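Local coordinates for VAO-type flavoprotein oxidase VAO615 (Myceliophthora thermophila, PDB 6F72) that probably acts as an oxidoreductase whose bicovalently bound FAD, once reduced, reacts rapidly with molecular oxygen, although its substrate has not been identified, at residues A36-R41 with H146-V151; T57-S62 with S67-Y72; F204-M209 with H215-G220. One frame throughout, in Å; residues are numbered along the deposited sequence.

Contact 1 of 3, residues A36-R41 with H146-V151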
loop_
_atom_site.group_PDB
_atom_site.type_symbol
_atom_site.label_atom_id
_atom_site.label_comp_id
_atom_site.label_asym_id
_atom_site.label_seq_id
_atom_site.Cartn_x
_atom_site.Cartn_y
_atom_site.Cartn_z
ATOM N N ALA A 36 -9.914 30.804 -15.038
ATOM C CA ALA A 36 -8.855 30.997 -14.041
ATOM C C ALA A 36 -7.731 29.937 -14.034
ATOM O O ALA A 36 -6.804 30.045 -13.222
ATOM C CB ALA A 36 -9.459 31.156 -12.651
ATOM N N TRP A 37 -7.806 28.934 -14.922
ATOM C CA TRP A 37 -6.692 27.987 -15.133
ATOM C C TRP A 37 -5.433 28.773 -15.520
ATOM O O TRP A 37 -5.529 29.705 -16.321
ATOM C CB TRP A 37 -7.031 26.978 -16.231
ATOM C CG TRP A 37 -5.980 25.908 -16.459
ATOM C CD1 TRP A 37 -5.118 25.817 -17.514
ATOM C CD2 TRP A 37 -5.694 24.784 -15.613
ATOM N NE1 TRP A 37 -4.312 24.707 -17.381
ATOM C CE2 TRP A 37 -4.645 24.055 -16.225
ATOM C CE3 TRP A 37 -6.219 24.324 -14.390
ATOM C CZ2 TRP A 37 -4.109 22.886 -15.658
ATOM C CZ3 TRP A 37 -5.689 23.153 -13.829
ATOM C CH2 TRP A 37 -4.645 22.452 -14.466
ATOM N N PRO A 38 -4.262 28.427 -14.934
ATOM C CA PRO A 38 -3.061 29.212 -15.222
ATOM C C PRO A 38 -2.677 29.162 -16.704
ATOM O O PRO A 38 -2.722 28.090 -17.309
ATOM C CB PRO A 38 -1.984 28.543 -14.353
ATOM C CG PRO A 38 -2.729 27.850 -13.268
ATOM C CD PRO A 38 -3.993 27.381 -13.924
ATOM N N SER A 39 -2.328 30.324 -17.267
ATOM C CA SER A 39 -1.796 30.445 -18.640
ATOM C C SER A 39 -0.552 29.574 -18.865
ATOM O O SER A 39 0.076 29.133 -17.913
ATOM C CB SER A 39 -1.471 31.912 -18.962
ATOM O OG SER A 39 -0.374 32.379 -18.192
ATOM N N SER A 40 -0.183 29.336 -20.124
ATOM C CA SER A 40 1.023 28.539 -20.406
ATOM C C SER A 40 2.290 29.304 -20.016
ATOM O O SER A 40 3.337 28.699 -19.773
ATOM C CB SER A 40 1.058 28.080 -21.853
ATOM O OG SER A 40 0.563 29.101 -22.676
ATOM N N ARG A 41 2.149 30.630 -19.941
ATOM C CA ARG A 41 3.157 31.545 -19.426
ATOM C C ARG A 41 3.312 31.370 -17.908
ATOM O O ARG A 41 4.438 31.361 -17.401
ATOM C CB ARG A 41 2.782 32.989 -19.786
ATOM C CG ARG A 41 3.856 34.021 -19.485
ATOM C CD ARG A 41 3.557 35.351 -20.159
ATOM N NE ARG A 41 4.173 35.440 -21.479
ATOM C CZ ARG A 41 3.999 36.442 -22.336
ATOM N NH1 ARG A 41 3.218 37.476 -22.036
ATOM N NH2 ARG A 41 4.610 36.408 -23.510
ATOM N N HIS A 146 -2.270 30.064 -7.408
ATOM C CA HIS A 146 -3.167 29.817 -8.557
ATOM C C HIS A 146 -4.380 28.934 -8.301
ATOM O O HIS A 146 -5.110 28.598 -9.247
ATOM C CB HIS A 146 -2.373 29.272 -9.748
ATOM C CG HIS A 146 -1.439 30.274 -10.339
ATOM N ND1 HIS A 146 -1.880 31.376 -11.037
ATOM C CD2 HIS A 146 -0.090 30.362 -10.307
ATOM C CE1 HIS A 146 -0.840 32.092 -11.428
ATOM N NE2 HIS A 146 0.258 31.497 -10.998
ATOM N N ASN A 147 -4.580 28.556 -7.033
ATOM C CA ASN A 147 -5.721 27.749 -6.603
ATOM C C ASN A 147 -5.776 26.376 -7.300
ATOM O O ASN A 147 -6.850 25.873 -7.654
ATOM C CB ASN A 147 -7.020 28.559 -6.751
ATOM C CG ASN A 147 -8.208 27.893 -6.103
ATOM O OD1 ASN A 147 -8.099 27.258 -5.047
ATOM N ND2 ASN A 147 -9.355 28.027 -6.739
ATOM N N VAL A 148 -4.602 25.775 -7.481
ATOM C CA VAL A 148 -4.486 24.442 -8.081
ATOM C C VAL A 148 -4.458 23.365 -6.988
ATOM O O VAL A 148 -3.775 23.520 -5.959
ATOM C CB VAL A 148 -3.242 24.337 -9.007
ATOM C CG1 VAL A 148 -3.032 22.926 -9.529
ATOM C CG2 VAL A 148 -3.370 25.300 -10.189
ATOM N N ARG A 149 -5.221 22.290 -7.212
ATOM C CA ARG A 149 -5.142 21.086 -6.390
ATOM C C ARG A 149 -3.749 20.442 -6.443
ATOM O O ARG A 149 -3.220 20.137 -7.514
ATOM C CB ARG A 149 -6.201 20.078 -6.834
ATOM C CG ARG A 149 -6.285 18.809 -5.994
ATOM C CD ARG A 149 -7.195 17.778 -6.655
ATOM N NE ARG A 149 -6.954 16.465 -6.073
ATOM C CZ ARG A 149 -7.716 15.388 -6.234
ATOM N NH1 ARG A 149 -8.806 15.427 -6.989
ATOM N NH2 ARG A 149 -7.376 14.260 -5.620
ATOM N N ILE A 150 -3.171 20.242 -5.263
ATOM C CA ILE A 150 -1.956 19.458 -5.124
ATOM C C ILE A 150 -2.301 17.985 -5.019
ATOM O O ILE A 150 -3.221 17.600 -4.298
ATOM C CB ILE A 150 -1.087 19.937 -3.924
ATOM C CG1 ILE A 150 -0.376 21.259 -4.280
ATOM C CG2 ILE A 150 -0.087 18.867 -3.480
ATOM C CD1 ILE A 150 0.777 21.136 -5.270
ATOM N N VAL A 151 -1.567 17.176 -5.764
ATOM C CA VAL A 151 -1.619 15.735 -5.619
ATOM C C VAL A 151 -0.202 15.314 -5.284
ATOM O O VAL A 151 0.755 15.975 -5.696
ATOM C CB VAL A 151 -2.157 15.062 -6.922
ATOM C CG1 VAL A 151 -1.484 13.729 -7.223
ATOM C CG2 VAL A 151 -3.662 14.891 -6.834
#
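Between H146 and V148, the two residues that P38 touches, N147 has both ends of its amide held: ND2 donates to C28 O, and OD1 accepts from R29 NH1. An asparagine suits this place twice over, because it also tolerates the positive phi (60°) with which the chain turns out of its helix. The contact itself is apolar. P38 CG lies 3.8 Å from H146 CB and 4.0 Å from V148 CG2, so one ring carbon of the proline fits against both side chains. With H146 CG anti to the carbonyl carbon (chi1 -68°), the imidazole extends past the proline, and P38 CB stands 4.3 Å above the plane of the H146 ring, toward its rim. Helix 133-146 followed by strand 150-153 completes a beta-alpha-beta crossover that starts from strand 126-129, in the sheet of the FAD-binding PCMH-type region; V148 lies in the link, its side chain reaching A143 and L169. The proline, rigid and with no N-H to satisfy, suits this buried, extended stretch leading into helix 40-49, and its CD sits 3.4 Å above the plane of the W37 ring. W43 and F142 enlarge this apolar cluster, the F142 ring meeting that of H146. Just past the proline, S39 is the N-cap of helix 40-49, its OG bonded to D42 N, while H146 also touches D42 and K45 of that helix.

Contact 2 of 3, residues T57-S62 with S67-Y72; sequences TVPQAS and SPFGQY
V58 and F69 form the centre of this contact: V58 CG1 stands over the phenyl face, 3.9 Å from the centroid of the F69 ring and 11° off its normal, a CH-pi contact. The beta-branched valine suits the place because its second methyl, CG2, follows the ring on to CE1. S62 CB comes within 3.7 Å of F69 CD2, and P59 CD within 3.9 Å of F69 CE2, the proline crossing the phenyl at about a right angle. The polar half lies beside this. S62 OG donates to Q71 OE1 at 2.9 Å, with a C=O...donor angle of 152° and the hydroxyl a little off the carbonyl plane. OG takes the position between the backbone N and the carbonyl carbon (chi1 75°), which turns it to the glutamine while CB stays against F69 CD2. Glutamine has the length for this, its chain extended beyond CG. A water ties the backbones as well, donating to S62 O at 2.7 Å and accepting from Q71 N at 2.8 Å. Further out, S62 N bonds to P59 O (3.1 Å), closing a turn over residues 59-62 that brings S62 round to F69 and Q71, while P68, behind a cis peptide bond, puts its CG over the other face of the F69 ring. T57 OG1 bonds to P124 O, and F69 also touches C118. The whole is a compact irregular loop packed round one aromatic ring, joining edge strand 54-56 to helix 74-81, with the C64-C77 disulfide as a second tie.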
loop_
_atom_site.group_PDB
_atom_site.type_symbol
_atom_site.label_atom_id
_atom_site.label_comp_id
_atom_site.label_asym_id
_atom_site.label_seq_id
_atom_site.Cartn_x
_atom_site.Cartn_y
_atom_site.Cartn_z
ATOM N N THR A 57 1.462 16.132 -18.405
ATOM C CA THR A 57 1.117 14.720 -18.386
ATOM C C THR A 57 0.765 14.221 -19.795
ATOM O O THR A 57 -0.042 14.818 -20.510
ATOM C CB THR A 57 -0.041 14.419 -17.414
ATOM O OG1 THR A 57 0.278 14.937 -16.121
ATOM C CG2 THR A 57 -0.303 12.924 -17.321
ATOM N N VAL A 58 1.444 13.151 -20.186
ATOM C CA VAL A 58 1.113 12.392 -21.365
ATOM C C VAL A 58 1.013 10.964 -20.857
ATOM O O VAL A 58 2.053 10.376 -20.517
ATOM C CB VAL A 58 2.196 12.495 -22.463
ATOM C CG1 VAL A 58 1.788 11.667 -23.682
ATOM C CG2 VAL A 58 2.434 13.945 -22.847
ATOM N N PRO A 59 -0.226 10.414 -20.771
ATOM C CA PRO A 59 -0.425 9.048 -20.272
ATOM C C PRO A 59 0.379 8.037 -21.070
ATOM O O PRO A 59 0.558 8.213 -22.261
ATOM C CB PRO A 59 -1.934 8.834 -20.428
ATOM C CG PRO A 59 -2.503 10.190 -20.210
ATOM C CD PRO A 59 -1.508 11.133 -20.874
ATOM N N GLN A 60 0.888 7.013 -20.398
ATOM C CA GLN A 60 1.743 5.996 -21.020
ATOM C C GLN A 60 1.112 5.279 -22.243
ATOM O O GLN A 60 1.823 4.893 -23.169
ATOM C CB GLN A 60 2.180 4.985 -19.958
ATOM C CG GLN A 60 3.438 4.204 -20.301
ATOM C CD GLN A 60 3.865 3.266 -19.187
ATOM O OE1 GLN A 60 3.046 2.608 -18.553
ATOM N NE2 GLN A 60 5.169 3.203 -18.948
ATOM N N ALA A 61 -0.212 5.131 -22.254
ATOM C CA ALA A 61 -0.928 4.483 -23.371
ATOM C C ALA A 61 -1.342 5.434 -24.507
ATOM O O ALA A 61 -2.137 5.065 -25.375
ATOM C CB ALA A 61 -2.124 3.679 -22.859
ATOM N N SER A 62 -0.785 6.646 -24.530
ATOM C CA SER A 62 -1.009 7.551 -25.662
ATOM C C SER A 62 -0.503 6.941 -26.978
ATOM O O SER A 62 -1.042 7.247 -28.041
ATOM C CB SER A 62 -0.357 8.904 -25.434
ATOM O OG SER A 62 1.026 8.787 -25.619
ATOM N N SER A 67 -4.968 10.852 -31.115
ATOM C CA SER A 67 -5.077 12.245 -30.666
ATOM C C SER A 67 -5.154 12.299 -29.119
ATOM O O SER A 67 -5.585 11.314 -28.516
ATOM C CB SER A 67 -6.300 12.909 -31.313
ATOM O OG SER A 67 -7.516 12.409 -30.777
ATOM N N PRO A 68 -4.738 13.402 -28.470
ATOM C CA PRO A 68 -4.243 14.600 -29.144
ATOM C C PRO A 68 -2.707 14.678 -29.193
ATOM O O PRO A 68 -2.160 15.715 -29.568
ATOM C CB PRO A 68 -4.830 15.721 -28.281
ATOM C CG PRO A 68 -4.894 15.130 -26.888
ATOM C CD PRO A 68 -4.818 13.628 -27.013
ATOM N N PHE A 69 -2.032 13.584 -28.845
ATOM C CA PHE A 69 -0.574 13.580 -28.717
ATOM C C PHE A 69 0.152 13.149 -29.994
ATOM O O PHE A 69 1.371 13.332 -30.102
ATOM C CB PHE A 69 -0.113 12.761 -27.499
ATOM C CG PHE A 69 -0.735 13.202 -26.193
ATOM C CD1 PHE A 69 -0.372 14.420 -25.595
ATOM C CD2 PHE A 69 -1.689 12.407 -25.560
ATOM C CE1 PHE A 69 -0.950 14.829 -24.394
ATOM C CE2 PHE A 69 -2.270 12.812 -24.353
ATOM C CZ PHE A 69 -1.901 14.023 -23.771
ATOM N N GLY A 70 -0.601 12.614 -30.956
ATOM C CA GLY A 70 -0.075 12.198 -32.264
ATOM C C GLY A 70 1.147 11.304 -32.165
ATOM O O GLY A 70 2.153 11.530 -32.853
ATOM N N GLN A 71 1.054 10.300 -31.296
ATOM C CA GLN A 71 2.181 9.439 -30.958
ATOM C C GLN A 71 1.919 7.956 -31.209
ATOM O O GLN A 71 2.698 7.115 -30.742
ATOM C CB GLN A 71 2.538 9.622 -29.487
ATOM C CG GLN A 71 3.405 10.826 -29.167
ATOM C CD GLN A 71 3.749 10.910 -27.687
ATOM O OE1 GLN A 71 2.927 10.600 -26.811
ATOM N NE2 GLN A 71 4.971 11.332 -27.400
ATOM N N TYR A 72 0.845 7.644 -31.942
ATOM C CA TYR A 72 0.414 6.263 -32.169
ATOM C C TYR A 72 1.517 5.344 -32.697
ATOM O O TYR A 72 2.211 5.677 -33.658
ATOM C CB TYR A 72 -0.802 6.208 -33.098
ATOM C CG TYR A 72 -1.326 4.801 -33.309
ATOM C CD1 TYR A 72 -2.185 4.201 -32.373
ATOM C CD2 TYR A 72 -0.948 4.059 -34.434
ATOM C CE1 TYR A 72 -2.660 2.909 -32.564
ATOM C CE2 TYR A 72 -1.414 2.767 -34.633
ATOM C CZ TYR A 72 -2.271 2.200 -33.704
ATOM O OH TYR A 72 -2.723 0.925 -33.907
HETATM O O HOH W 1 -0.912 9.498 -29.471
#

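Contact 3 of 3, residues F204-M209 with H215-G220; sequences FEAYAM and HRIVGG
Y207 and I217 meet at about a right angle, with I217 CG2 at the edge of the tyrosine ring, near its plane, 3.7 Å from Y207 CD1. That same methyl packs 3.9 Å from A206 CB; alanine's small size lets the helix approach the isoleucine closely. The branched I217 serves because CG2, set between the backbone N and the carbonyl carbon, faces the helix. Y207 CG is anti to its carbonyl carbon (chi1 -60°), and the ring reaches from the helix along 217-220 until its hydroxyl arrives at the glycines. There Y207 OH donates to G220 O, which also lies near the ring plane, at 2.7 Å, though the hydroxyl is modelled too close to G219 for its exact place to be sure. A water supplements this bond: it donates to I217 O at 2.9 Å and to Y207 OH at 3.2 Å, and accepts from G219 N at 3.0 Å, so the backbone groups of buried I217 and G219 have polar partners. Glycine suits position 219, since a side chain there would point toward the tyrosine and probably crowd its hydroxyl. A phenylalanine in place of Y207 could keep the ring edge on I217, but would probably leave G220 O without its donor and the water with one partner fewer. Y392 and F395 of helix 391-399 adjoin the tyrosine, while L197 of strand 193-198 touches both A206 and I217. Here helix 203-212 packs on the glycine-bearing segment after strand 215-216 in the PCMH-type flavin domain, where G220 touches FAD.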
loop_
_atom_site.group_PDB
_atom_site.type_symbol
_atom_site.label_atom_id
_atom_site.label_comp_id
_atom_site.label_asym_id
_atom_site.label_seq_id
_atom_site.Cartn_x
_atom_site.Cartn_y
_atom_site.Cartn_z
ATOM N N PHE A 204 12.240 -2.981 -3.283
ATOM C CA PHE A 204 13.421 -3.658 -3.864
ATOM C C PHE A 204 14.743 -2.899 -3.694
ATOM O O PHE A 204 15.801 -3.518 -3.542
ATOM C CB PHE A 204 13.183 -4.053 -5.334
ATOM C CG PHE A 204 13.153 -2.889 -6.308
ATOM C CD1 PHE A 204 11.954 -2.209 -6.585
ATOM C CD2 PHE A 204 14.312 -2.501 -6.991
ATOM C CE1 PHE A 204 11.923 -1.156 -7.500
ATOM C CE2 PHE A 204 14.286 -1.448 -7.906
ATOM C CZ PHE A 204 13.094 -0.770 -8.160
ATOM N N GLU A 205 14.660 -1.569 -3.730
ATOM C CA GLU A 205 15.791 -0.694 -3.466
ATOM C C GLU A 205 16.169 -0.724 -1.981
ATOM O O GLU A 205 17.350 -0.895 -1.643
ATOM C CB GLU A 205 15.493 0.728 -3.968
ATOM C CG GLU A 205 15.643 0.861 -5.488
ATOM C CD GLU A 205 14.814 1.975 -6.111
ATOM O OE1 GLU A 205 13.896 2.515 -5.451
ATOM O OE2 GLU A 205 15.083 2.314 -7.281
ATOM N N ALA A 206 15.168 -0.590 -1.107
ATOM C CA ALA A 206 15.370 -0.725 0.340
ATOM C C ALA A 206 16.029 -2.065 0.706
ATOM O O ALA A 206 16.955 -2.089 1.520
ATOM C CB ALA A 206 14.056 -0.537 1.088
ATOM N N TYR A 207 15.592 -3.156 0.073
ATOM C CA TYR A 207 16.115 -4.505 0.354
ATOM C C TYR A 207 17.529 -4.723 -0.150
ATOM O O TYR A 207 18.334 -5.338 0.555
ATOM C CB TYR A 207 15.205 -5.609 -0.206
ATOM C CG TYR A 207 13.792 -5.621 0.346
ATOM C CD1 TYR A 207 13.488 -5.043 1.589
ATOM C CD2 TYR A 207 12.759 -6.227 -0.370
ATOM C CE1 TYR A 207 12.196 -5.046 2.088
ATOM C CE2 TYR A 207 11.458 -6.242 0.126
ATOM C CZ TYR A 207 11.185 -5.652 1.349
ATOM O OH TYR A 207 9.905 -5.664 1.848
ATOM N N ALA A 208 17.820 -4.234 -1.362
ATOM C CA ALA A 208 19.181 -4.248 -1.908
ATOM C C ALA A 208 20.141 -3.483 -0.987
ATOM O O ALA A 208 21.236 -3.971 -0.694
ATOM C CB ALA A 208 19.215 -3.688 -3.334
ATOM N N MET A 209 19.700 -2.315 -0.515
ATOM C CA MET A 209 20.492 -1.449 0.352
ATOM C C MET A 209 20.733 -2.060 1.741
ATOM O O MET A 209 21.865 -2.058 2.237
ATOM C CB MET A 209 19.844 -0.060 0.444
ATOM C CG MET A 209 20.616 0.939 1.285
ATOM S SD MET A 209 19.956 1.061 2.954
ATOM C CE MET A 209 21.322 1.857 3.794
ATOM N N HIS A 215 21.918 -6.376 6.905
ATOM C CA HIS A 215 20.694 -6.002 7.637
ATOM C C HIS A 215 19.373 -6.314 6.888
ATOM O O HIS A 215 19.369 -6.554 5.671
ATOM C CB HIS A 215 20.736 -4.519 8.028
ATOM C CG HIS A 215 21.880 -4.166 8.928
ATOM N ND1 HIS A 215 23.035 -3.581 8.462
ATOM C CD2 HIS A 215 22.057 -4.338 10.262
ATOM C CE1 HIS A 215 23.874 -3.400 9.469
ATOM N NE2 HIS A 215 23.305 -3.854 10.572
ATOM N N ARG A 216 18.268 -6.304 7.642
ATOM C CA ARG A 216 16.904 -6.412 7.116
ATOM C C ARG A 216 16.173 -5.105 7.389
ATOM O O ARG A 216 16.444 -4.437 8.396
ATOM C CB ARG A 216 16.145 -7.537 7.821
ATOM C CG ARG A 216 16.829 -8.893 7.817
ATOM C CD ARG A 216 16.337 -9.755 8.972
ATOM N NE ARG A 216 16.947 -11.089 8.953
ATOM C CZ ARG A 216 16.920 -11.955 9.960
ATOM N NH1 ARG A 216 16.315 -11.648 11.097
ATOM N NH2 ARG A 216 17.512 -13.134 9.828
ATOM N N ILE A 217 15.268 -4.735 6.486
ATOM C CA ILE A 217 14.329 -3.626 6.715
ATOM C C ILE A 217 12.876 -4.109 6.543
ATOM O O ILE A 217 12.588 -4.959 5.692
ATOM C CB ILE A 217 14.623 -2.381 5.830
ATOM C CG1 ILE A 217 13.778 -1.170 6.283
ATOM C CG2 ILE A 217 14.424 -2.701 4.348
ATOM C CD1 ILE A 217 14.182 0.171 5.702
ATOM N N VAL A 218 11.987 -3.541 7.358
ATOM C CA VAL A 218 10.551 -3.828 7.321
ATOM C C VAL A 218 9.874 -3.136 6.122
ATOM O O VAL A 218 9.738 -1.901 6.078
ATOM C CB VAL A 218 9.867 -3.476 8.673
ATOM C CG1 VAL A 218 8.363 -3.693 8.619
ATOM C CG2 VAL A 218 10.485 -4.282 9.812
ATOM N N GLY A 219 9.418 -3.961 5.177
ATOM C CA GLY A 219 8.772 -3.474 3.971
ATOM C C GLY A 219 7.785 -4.467 3.403
ATOM O O GLY A 219 7.710 -5.614 3.855
ATOM N N GLY A 220 7.052 -4.025 2.383
ATOM C CA GLY A 220 5.969 -4.814 1.782
ATOM C C GLY A 220 6.405 -6.003 0.948
ATOM O O GLY A 220 7.579 -6.147 0.587
HETATM O O HOH W 2 10.577 -6.747 4.737
#

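How the contacts relate
Contacts 1 and 2 share one side of the chain's centre, 22 Å apart between centres and about 9 Å between nearest atoms; along the chain, 57-62 with 67-72 is nested inside the long loop closed by 36-41 with 146-151. The two flank the same four-stranded sheet, at its opposite edge strands 54-56 and 150-153. Contact 3 follows in series, its centre 38 Å from that of contact 1 and 35 Å from that of contact 2, and it reaches the cofactor through G220. The flavin nevertheless links both ends: segment 146-151 runs on toward H157 and segment 215-220 toward C222, the two residues bonded covalently to FAD.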